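Local coordinates for protein lectin (Pleurotus ostreatus, PDB 6T0Q) that binds N-acetylgalactosamine and probably other galactose-type sugars, probably with the help of bound calcium, through tandem beta-sandwich domains, at residues A[108-116]-A[156-164]; A[146-157]-A[167-175]. One frame throughout, in Å; residues are numbered along the deposited sequence.

Contact 1: A[108-116]-A[156-164]. With NAG (2-acetamido-2-deoxy-beta-D-glucopyranose), chain E.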
loop_
_atom_site.group_PDB
_atom_site.type_symbol
_atom_site.label_atom_id
_atom_site.label_comp_id
_atom_site.label_asym_id
_atom_site.label_seq_id
_atom_site.Cartn_x
_atom_site.Cartn_y
_atom_site.Cartn_z
ATOM N N THR A 108 -8.510 22.611 -11.603
ATOM C CA THR A 108 -9.202 23.720 -12.261
ATOM C C THR A 108 -8.321 24.631 -13.116
ATOM O O THR A 108 -8.843 25.283 -14.033
ATOM C CB THR A 108 -9.939 24.586 -11.223
ATOM O OG1 THR A 108 -8.990 25.192 -10.340
ATOM C CG2 THR A 108 -10.906 23.730 -10.414
ATOM N N TRP A 109 -7.028 24.734 -12.829
ATOM C CA TRP A 109 -6.124 25.511 -13.669
ATOM C C TRP A 109 -4.737 24.901 -13.566
ATOM O O TRP A 109 -4.396 24.281 -12.555
ATOM C CB TRP A 109 -6.080 27.002 -13.277
ATOM C CG TRP A 109 -5.580 27.274 -11.867
ATOM C CD1 TRP A 109 -6.350 27.478 -10.754
ATOM C CD2 TRP A 109 -4.214 27.397 -11.431
ATOM N NE1 TRP A 109 -5.551 27.698 -9.658
ATOM C CE2 TRP A 109 -4.238 27.657 -10.044
ATOM C CE3 TRP A 109 -2.974 27.298 -12.078
ATOM C CZ2 TRP A 109 -3.071 27.821 -9.286
ATOM C CZ3 TRP A 109 -1.809 27.457 -11.321
ATOM C CH2 TRP A 109 -1.870 27.720 -9.939
ATOM N N ASN A 110 -3.937 25.075 -14.621
ATOM C CA ASN A 110 -2.584 24.530 -14.638
ATOM C C ASN A 110 -1.644 25.485 -15.357
ATOM O O ASN A 110 -1.960 25.976 -16.447
ATOM C CB ASN A 110 -2.560 23.146 -15.297
ATOM C CG ASN A 110 -3.279 22.106 -14.463
ATOM O OD1 ASN A 110 -2.720 21.584 -13.502
ATOM N ND2 ASN A 110 -4.533 21.821 -14.807
ATOM N N LEU A 111 -0.489 25.739 -14.744
ATOM C CA LEU A 111 0.518 26.630 -15.309
ATOM C C LEU A 111 1.557 25.798 -16.052
ATOM O O LEU A 111 2.306 25.030 -15.435
ATOM C CB LEU A 111 1.184 27.468 -14.220
ATOM C CG LEU A 111 2.288 28.364 -14.784
ATOM C CD1 LEU A 111 1.687 29.484 -15.655
ATOM C CD2 LEU A 111 3.122 28.934 -13.654
ATOM N N PHE A 112 1.615 25.961 -17.373
ATOM C CA PHE A 112 2.635 25.315 -18.186
ATOM C C PHE A 112 3.726 26.333 -18.494
ATOM O O PHE A 112 3.429 27.480 -18.844
ATOM C CB PHE A 112 2.021 24.745 -19.465
ATOM C CG PHE A 112 0.961 23.711 -19.195
ATOM C CD1 PHE A 112 -0.362 24.088 -18.979
ATOM C CD2 PHE A 112 1.297 22.369 -19.097
ATOM C CE1 PHE A 112 -1.335 23.143 -18.694
ATOM C CE2 PHE A 112 0.323 21.415 -18.813
ATOM C CZ PHE A 112 -0.989 21.803 -18.613
ATOM N N ALA A 113 4.981 25.927 -18.326
ATOM C CA ALA A 113 6.093 26.835 -18.563
ATOM C C ALA A 113 7.190 26.086 -19.294
ATOM O O ALA A 113 7.468 24.923 -18.989
ATOM C CB ALA A 113 6.637 27.434 -17.260
ATOM N N ILE A 114 7.798 26.751 -20.272
ATOM C CA ILE A 114 8.852 26.151 -21.083
ATOM C C ILE A 114 9.984 27.155 -21.196
ATOM O O ILE A 114 9.752 28.318 -21.539
ATOM C CB ILE A 114 8.361 25.757 -22.489
ATOM C CG1 ILE A 114 7.111 24.878 -22.420
ATOM C CG2 ILE A 114 9.486 25.026 -23.259
ATOM C CD1 ILE A 114 6.501 24.591 -23.789
ATOM N N ALA A 115 11.198 26.713 -20.905
ATOM C CA ALA A 115 12.397 27.489 -21.195
ATOM C C ALA A 115 12.933 26.959 -22.518
ATOM O O ALA A 115 13.329 25.794 -22.601
ATOM C CB ALA A 115 13.427 27.353 -20.074
ATOM N N GLY A 116 12.889 27.790 -23.557
ATOM C CA GLY A 116 13.385 27.417 -24.871
ATOM C C GLY A 116 14.780 27.980 -25.077
ATOM O O GLY A 116 15.112 29.043 -24.566
ATOM N N PRO A 156 15.139 33.801 -18.963
ATOM C CA PRO A 156 14.057 33.502 -18.016
ATOM C C PRO A 156 14.392 34.024 -16.629
ATOM O O PRO A 156 15.450 33.691 -16.077
ATOM C CB PRO A 156 13.993 31.968 -18.027
ATOM C CG PRO A 156 14.567 31.581 -19.359
ATOM C CD PRO A 156 15.656 32.588 -19.615
ATOM N N PRO A 157 13.525 34.845 -16.035
ATOM C CA PRO A 157 13.781 35.314 -14.669
ATOM C C PRO A 157 13.820 34.146 -13.702
ATOM O O PRO A 157 13.324 33.052 -13.983
ATOM C CB PRO A 157 12.593 36.238 -14.370
ATOM C CG PRO A 157 11.983 36.546 -15.688
ATOM C CD PRO A 157 12.259 35.368 -16.570
ATOM N N GLU A 158 14.442 34.390 -12.552
ATOM C CA GLU A 158 14.410 33.421 -11.468
ATOM C C GLU A 158 12.972 33.026 -11.174
ATOM O O GLU A 158 12.095 33.886 -11.066
ATOM C CB GLU A 158 15.055 34.014 -10.215
ATOM C CG GLU A 158 16.073 33.105 -9.576
ATOM C CD GLU A 158 17.214 32.781 -10.516
ATOM O OE1 GLU A 158 17.668 33.698 -11.235
ATOM O OE2 GLU A 158 17.648 31.609 -10.547
ATOM N N ASN A 159 12.727 31.717 -11.085
ATOM C CA ASN A 159 11.411 31.187 -10.726
ATOM C C ASN A 159 10.326 31.588 -11.727
ATOM O O ASN A 159 9.151 31.681 -11.369
ATOM C CB ASN A 159 11.001 31.630 -9.316
ATOM C CG ASN A 159 11.931 31.100 -8.241
ATOM O OD1 ASN A 159 12.571 30.063 -8.414
ATOM N ND2 ASN A 159 12.003 31.809 -7.120
ATOM N N PHE A 160 10.688 31.828 -12.993
ATOM C CA PHE A 160 9.661 32.197 -13.970
ATOM C C PHE A 160 8.591 31.119 -14.101
ATOM O O PHE A 160 7.440 31.427 -14.429
ATOM C CB PHE A 160 10.289 32.467 -15.337
ATOM C CG PHE A 160 10.460 31.231 -16.169
ATOM C CD1 PHE A 160 11.550 30.392 -15.977
ATOM C CD2 PHE A 160 9.523 30.897 -17.142
ATOM C CE1 PHE A 160 11.711 29.248 -16.745
ATOM C CE2 PHE A 160 9.678 29.747 -17.914
ATOM C CZ PHE A 160 10.772 28.928 -17.716
ATOM N N GLN A 161 8.945 29.858 -13.838
ATOM C CA GLN A 161 8.024 28.740 -14.001
ATOM C C GLN A 161 7.080 28.577 -12.824
ATOM O O GLN A 161 6.205 27.705 -12.869
ATOM C CB GLN A 161 8.802 27.432 -14.209
ATOM C CG GLN A 161 9.451 26.860 -12.947
ATOM C CD GLN A 161 10.801 27.483 -12.635
ATOM O OE1 GLN A 161 11.113 28.579 -13.088
ATOM N NE2 GLN A 161 11.613 26.774 -11.859
ATOM N N LEU A 162 7.231 29.392 -11.769
ATOM C CA LEU A 162 6.387 29.219 -10.594
ATOM C C LEU A 162 5.089 30.000 -10.749
ATOM O O LEU A 162 5.087 31.094 -11.327
ATOM C CB LEU A 162 7.110 29.675 -9.320
ATOM C CG LEU A 162 8.379 28.896 -8.970
ATOM C CD1 LEU A 162 8.893 29.287 -7.581
ATOM C CD2 LEU A 162 8.151 27.395 -9.055
ATOM N N PRO A 163 3.990 29.429 -10.254
ATOM C CA PRO A 163 2.722 30.172 -10.234
ATOM C C PRO A 163 2.806 31.502 -9.505
ATOM O O PRO A 163 2.006 32.398 -9.794
ATOM C CB PRO A 163 1.759 29.206 -9.527
ATOM C CG PRO A 163 2.638 28.166 -8.889
ATOM C CD PRO A 163 3.831 28.048 -9.778
ATOM N N SER A 164 3.748 31.662 -8.574
ATOM C CA SER A 164 3.903 32.926 -7.868
ATOM C C SER A 164 4.442 34.042 -8.755
ATOM O O SER A 164 4.376 35.208 -8.355
ATOM C CB SER A 164 4.820 32.735 -6.659
ATOM O OG SER A 164 6.055 32.163 -7.049
HETATM C C1 NAG E . -4.866 30.764 -13.397
HETATM C C2 NAG E . -4.246 31.373 -12.139
HETATM C C3 NAG E . -5.140 31.124 -10.919
HETATM C C4 NAG E . -6.567 31.599 -11.172
HETATM C C5 NAG E . -7.085 30.976 -12.470
HETATM C C6 NAG E . -8.455 31.473 -12.869
HETATM C C7 NAG E . -1.801 31.533 -12.194
HETATM C C8 NAG E . -0.500 30.837 -11.913
HETATM N N2 NAG E . -2.910 30.843 -11.913
HETATM O O3 NAG E . -4.573 31.806 -9.808
HETATM O O5 NAG E . -6.200 31.270 -13.569
HETATM O O6 NAG E . -8.375 32.761 -13.464
HETATM O O7 NAG E . -1.845 32.663 -12.667
HETATM O O HOH W 1 5.173 25.592 -14.439
#

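Contact 2: A[146-157]-A[167-175]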
loop_
_atom_site.group_PDB
_atom_site.type_symbol
_atom_site.label_atom_id
_atom_site.label_comp_id
_atom_site.label_asym_id
_atom_site.label_seq_id
_atom_site.Cartn_x
_atom_site.Cartn_y
_atom_site.Cartn_z
ATOM N N ASP A 146 0.832 28.844 -28.748
ATOM C CA ASP A 146 0.433 29.812 -29.768
ATOM C C ASP A 146 0.644 31.221 -29.212
ATOM O O ASP A 146 1.299 31.405 -28.179
ATOM C CB ASP A 146 -1.016 29.569 -30.228
ATOM C CG ASP A 146 -2.041 29.716 -29.106
ATOM O OD1 ASP A 146 -1.748 30.298 -28.037
ATOM O OD2 ASP A 146 -3.176 29.234 -29.316
ATOM N N GLU A 147 0.072 32.220 -29.898
ATOM C CA GLU A 147 0.271 33.617 -29.523
ATOM C C GLU A 147 -0.416 33.991 -28.214
ATOM O O GLU A 147 -0.222 35.117 -27.737
ATOM C CB GLU A 147 -0.219 34.548 -30.650
ATOM C CG GLU A 147 -1.747 34.651 -30.803
ATOM C CD GLU A 147 -2.369 33.444 -31.502
ATOM O OE1 GLU A 147 -1.636 32.493 -31.853
ATOM O OE2 GLU A 147 -3.604 33.443 -31.701
ATOM N N SER A 148 -1.202 33.094 -27.612
ATOM C CA SER A 148 -1.756 33.398 -26.295
ATOM C C SER A 148 -0.769 33.112 -25.169
ATOM O O SER A 148 -1.030 33.492 -24.028
ATOM C CB SER A 148 -3.060 32.619 -26.058
ATOM O OG SER A 148 -2.811 31.223 -25.948
ATOM N N TRP A 149 0.354 32.457 -25.456
ATOM C CA TRP A 149 1.381 32.264 -24.445
ATOM C C TRP A 149 2.122 33.577 -24.205
ATOM O O TRP A 149 2.191 34.438 -25.084
ATOM C CB TRP A 149 2.357 31.166 -24.886
ATOM C CG TRP A 149 1.756 29.781 -24.802
ATOM C CD1 TRP A 149 0.573 29.359 -25.344
ATOM C CD2 TRP A 149 2.311 28.645 -24.121
ATOM N NE1 TRP A 149 0.358 28.032 -25.043
ATOM C CE2 TRP A 149 1.409 27.571 -24.291
ATOM C CE3 TRP A 149 3.474 28.439 -23.364
ATOM C CZ2 TRP A 149 1.639 26.303 -23.747
ATOM C CZ3 TRP A 149 3.703 27.174 -22.818
ATOM C CH2 TRP A 149 2.794 26.124 -23.022
ATOM N N LYS A 150 2.662 33.734 -22.997
ATOM C CA LYS A 150 3.470 34.897 -22.657
ATOM C C LYS A 150 4.954 34.554 -22.746
ATOM O O LYS A 150 5.359 33.411 -22.523
ATOM C CB LYS A 150 3.136 35.404 -21.247
ATOM C CG LYS A 150 1.722 36.001 -21.108
ATOM C CD LYS A 150 1.433 36.995 -22.229
ATOM C CE LYS A 150 0.226 37.900 -21.903
ATOM N NZ LYS A 150 0.471 38.819 -20.742
ATOM N N THR A 151 5.765 35.560 -23.069
ATOM C CA THR A 151 7.207 35.383 -23.151
ATOM C C THR A 151 7.891 36.655 -22.662
ATOM O O THR A 151 7.236 37.609 -22.226
ATOM C CB THR A 151 7.640 35.030 -24.584
ATOM O OG1 THR A 151 9.027 34.672 -24.596
ATOM C CG2 THR A 151 7.435 36.207 -25.517
ATOM N N LEU A 152 9.224 36.662 -22.726
ATOM C CA LEU A 152 10.013 37.866 -22.486
ATOM C C LEU A 152 11.153 37.919 -23.488
ATOM O O LEU A 152 11.667 36.884 -23.910
ATOM C CB LEU A 152 10.614 37.914 -21.072
ATOM C CG LEU A 152 9.735 38.079 -19.836
ATOM C CD1 LEU A 152 10.623 37.988 -18.605
ATOM C CD2 LEU A 152 8.994 39.402 -19.858
ATOM N N ARG A 153 11.558 39.132 -23.854
ATOM C CA ARG A 153 12.752 39.315 -24.679
ATOM C C ARG A 153 14.006 39.367 -23.819
ATOM O O ARG A 153 14.803 40.298 -23.916
ATOM C CB ARG A 153 12.629 40.581 -25.519
ATOM C CG ARG A 153 11.458 40.601 -26.468
ATOM C CD ARG A 153 11.535 41.815 -27.388
ATOM N NE ARG A 153 10.477 41.805 -28.387
ATOM C CZ ARG A 153 10.628 42.244 -29.632
ATOM N NH1 ARG A 153 11.798 42.723 -30.034
ATOM N NH2 ARG A 153 9.609 42.202 -30.474
ATOM N N ALA A 154 14.185 38.362 -22.969
ATOM C CA ALA A 154 15.272 38.335 -22.000
ATOM C C ALA A 154 15.357 36.922 -21.448
ATOM O O ALA A 154 14.440 36.115 -21.625
ATOM C CB ALA A 154 15.047 39.364 -20.881
ATOM N N ALA A 155 16.476 36.622 -20.792
ATOM C CA ALA A 155 16.643 35.315 -20.179
ATOM C C ALA A 155 15.513 35.059 -19.180
ATOM O O ALA A 155 14.949 36.000 -18.617
ATOM C CB ALA A 155 17.996 35.222 -19.476
ATOM N N PRO A 156 15.139 33.801 -18.963
ATOM C CA PRO A 156 14.057 33.502 -18.016
ATOM C C PRO A 156 14.392 34.024 -16.629
ATOM O O PRO A 156 15.450 33.691 -16.077
ATOM C CB PRO A 156 13.993 31.968 -18.027
ATOM C CG PRO A 156 14.567 31.581 -19.359
ATOM C CD PRO A 156 15.656 32.588 -19.615
ATOM N N PRO A 157 13.525 34.845 -16.035
ATOM C CA PRO A 157 13.781 35.314 -14.669
ATOM C C PRO A 157 13.820 34.146 -13.702
ATOM O O PRO A 157 13.324 33.052 -13.983
ATOM C CB PRO A 157 12.593 36.238 -14.370
ATOM C CG PRO A 157 11.983 36.546 -15.688
ATOM C CD PRO A 157 12.259 35.368 -16.570
ATOM N N ASP A 167 2.748 37.074 -14.816
ATOM C CA ASP A 167 3.098 37.319 -16.211
ATOM C C ASP A 167 2.118 38.264 -16.903
ATOM O O ASP A 167 2.119 38.364 -18.134
ATOM C CB ASP A 167 3.225 35.991 -16.980
ATOM C CG ASP A 167 1.909 35.212 -17.080
ATOM O OD1 ASP A 167 0.819 35.785 -16.867
ATOM O OD2 ASP A 167 1.968 34.000 -17.393
ATOM N N SER A 168 1.291 38.977 -16.126
ATOM C CA SER A 168 0.237 39.802 -16.714
ATOM C C SER A 168 0.795 40.876 -17.638
ATOM O O SER A 168 0.159 41.217 -18.643
ATOM C CB SER A 168 -0.602 40.444 -15.606
ATOM O OG SER A 168 0.236 41.140 -14.697
ATOM N N ASN A 169 1.975 41.417 -17.329
ATOM C CA ASN A 169 2.581 42.451 -18.157
ATOM C C ASN A 169 3.599 41.909 -19.155
ATOM O O ASN A 169 4.215 42.700 -19.872
ATOM C CB ASN A 169 3.238 43.517 -17.275
ATOM C CG ASN A 169 2.214 44.364 -16.533
ATOM O OD1 ASN A 169 1.177 44.741 -17.088
ATOM N ND2 ASN A 169 2.495 44.658 -15.269
ATOM N N TRP A 170 3.786 40.591 -19.225
ATOM C CA TRP A 170 4.656 40.021 -20.247
ATOM C C TRP A 170 4.036 40.190 -21.633
ATOM O O TRP A 170 2.815 40.109 -21.789
ATOM C CB TRP A 170 4.885 38.531 -20.005
ATOM C CG TRP A 170 5.728 38.174 -18.832
ATOM C CD1 TRP A 170 5.961 38.927 -17.717
ATOM C CD2 TRP A 170 6.452 36.948 -18.652
ATOM N NE1 TRP A 170 6.789 38.241 -16.854
ATOM C CE2 TRP A 170 7.101 37.025 -17.406
ATOM C CE3 TRP A 170 6.611 35.789 -19.428
ATOM C CZ2 TRP A 170 7.901 35.991 -16.914
ATOM C CZ3 TRP A 170 7.409 34.761 -18.940
ATOM C CH2 TRP A 170 8.042 34.870 -17.693
ATOM N N PRO A 171 4.856 40.375 -22.666
ATOM C CA PRO A 171 4.318 40.405 -24.029
ATOM C C PRO A 171 3.896 39.014 -24.491
ATOM O O PRO A 171 4.274 37.994 -23.912
ATOM C CB PRO A 171 5.494 40.932 -24.858
ATOM C CG PRO A 171 6.703 40.454 -24.107
ATOM C CD PRO A 171 6.317 40.574 -22.643
ATOM N N SER A 172 3.089 39.001 -25.552
ATOM C CA SER A 172 2.642 37.762 -26.180
ATOM C C SER A 172 3.771 37.102 -26.965
ATOM O O SER A 172 4.560 37.777 -27.633
ATOM C CB SER A 172 1.482 38.041 -27.134
ATOM O OG SER A 172 0.441 38.737 -26.492
ATOM N N ALA A 173 3.831 35.774 -26.903
ATOM C CA ALA A 173 4.724 35.032 -27.785
ATOM C C ALA A 173 4.380 35.312 -29.249
ATOM O O ALA A 173 3.241 35.647 -29.589
ATOM C CB ALA A 173 4.628 33.525 -27.489
ATOM N N ALA A 174 5.373 35.178 -30.129
ATOM C CA ALA A 174 5.184 35.423 -31.556
ATOM C C ALA A 174 5.264 34.103 -32.317
ATOM O O ALA A 174 6.254 33.368 -32.200
ATOM C CB ALA A 174 6.216 36.419 -32.098
ATOM N N VAL A 175 4.220 33.813 -33.098
ATOM C CA VAL A 175 4.144 32.561 -33.844
ATOM C C VAL A 175 5.221 32.541 -34.920
ATOM O O VAL A 175 5.345 33.482 -35.715
ATOM C CB VAL A 175 2.741 32.383 -34.444
ATOM C CG1 VAL A 175 2.718 31.217 -35.449
ATOM C CG2 VAL A 175 1.708 32.165 -33.325
HETATM O O HOH W 2 -0.565 36.624 -24.985
HETATM O O HOH W 3 -2.100 37.232 -28.255
HETATM O O HOH W 4 -0.832 36.976 -18.920
#

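Contact 1: A[108-116]-A[156-164]
The outer face of a beta-sandwich sheet is covered here by an irregular loop: W109, L111, A113 and A115 of strand 109-116 meet residues 156-164, while F112 and I114 turn inward toward strand 126-135. At the centre A113 CB abuts Q161 CB (3.7 Å), and A115 CB meets F160 CZ obliquely at 3.9 Å. Q161 CB in turn lies over the centre of the F160 ring. L111 holds its CG anti to the backbone N (chi1 177°), which brings CD2 to 3.4 Å from Q161 O and beside the ring of P163. No direct hydrogen bond joins the segments; one water donates to L111 O (3.1 Å) and to Q161 O (2.8 Å). R56 of strand 51-60 grips the loop through its bonds to F160 O and L162 O. Beyond L111, P163 CB reaches the edge of the W109 indole at CH2 (3.9 Å), and an N-acetylglucosamine lies over one indole face, its N2 3.5 Å from W109 CE3 and its acetamide methyl near P163. With N58 and T60 completing the pocket, this is the aromatic platform typical of protein-sugar stacking, consistent with an N-linked glycan folded back onto its own domain.

Contact 2: A[146-157]-A[167-175]
The ammonium of K150 reaches across to two backbone carbonyls at once, its NZ donating to W170 O at 2.9 Å and to D167 O at 3.1 Å. A water takes a further bond from NZ and passes one on to D167 OD1, while D167 OD2 forms a salt bridge with R56 of strand 51-60. D167 O also accepts from W170 N within a type I turn, so it serves two donors. Bends at chi2 (-48°) and chi4 (66°) curl the lysine chain back toward this turn, CG passing close to D167 CG.

The backbones are tied by A173 N to W149 O (2.8 Å, almost straight) and by T151 N to P171 O (3.0 Å). These two bonds flank K150 and S172, which form the non-hydrogen-bonded pair of a single antiparallel bridge. In this way the short strand about 150-151, at the margin of the sheet that holds strand 51-60, is joined to the chain just before strand 174-178, which pairs with strand 34-37. Toward D146 a water connects E147 O with S172 OG; within its own segment, D146 OD1 accepts from S148 N, an Asx turn, and also from S148 OG.

Packing centres on W170. L152 crosses the indole at about a right angle, CD2 sitting 3.6 Å from the centroid of the five-membered ring and 8° off its normal, a CH-pi contact; D167 CB lies over the opposite face. P157 CG approaches CZ2 obliquely at 4.3 Å. On the other flank T151 CG2 rests against A173 CA (3.7 Å), and V175 CG2 runs alongside the E147 side chain, 3.7 Å from OE1.

Contacts 1 and 2, their centres 11 Å apart, interleave along the chain and share P156 and P157. Their aromatic residues mesh: W149 of contact 2 packs into the sandwich beneath contact 1, with CH2 3.9 Å from F112 CB and CZ3 3.9 Å from I114 CD1, while W170 CH2 lies 4.0 Å from F160 CB. R56 links the two, since it bonds to carbonyls of loop 156-164 and to the carboxylate of D167. Contact 1 supplies W109 and P163 of the N-acetylglucosamine pocket; contact 2 stands beside it, the D167 side chain about 6 Å from a bound N-acetylglucosamine. The calcium site is farther away, the ion about 14 Å from the I114 side chain.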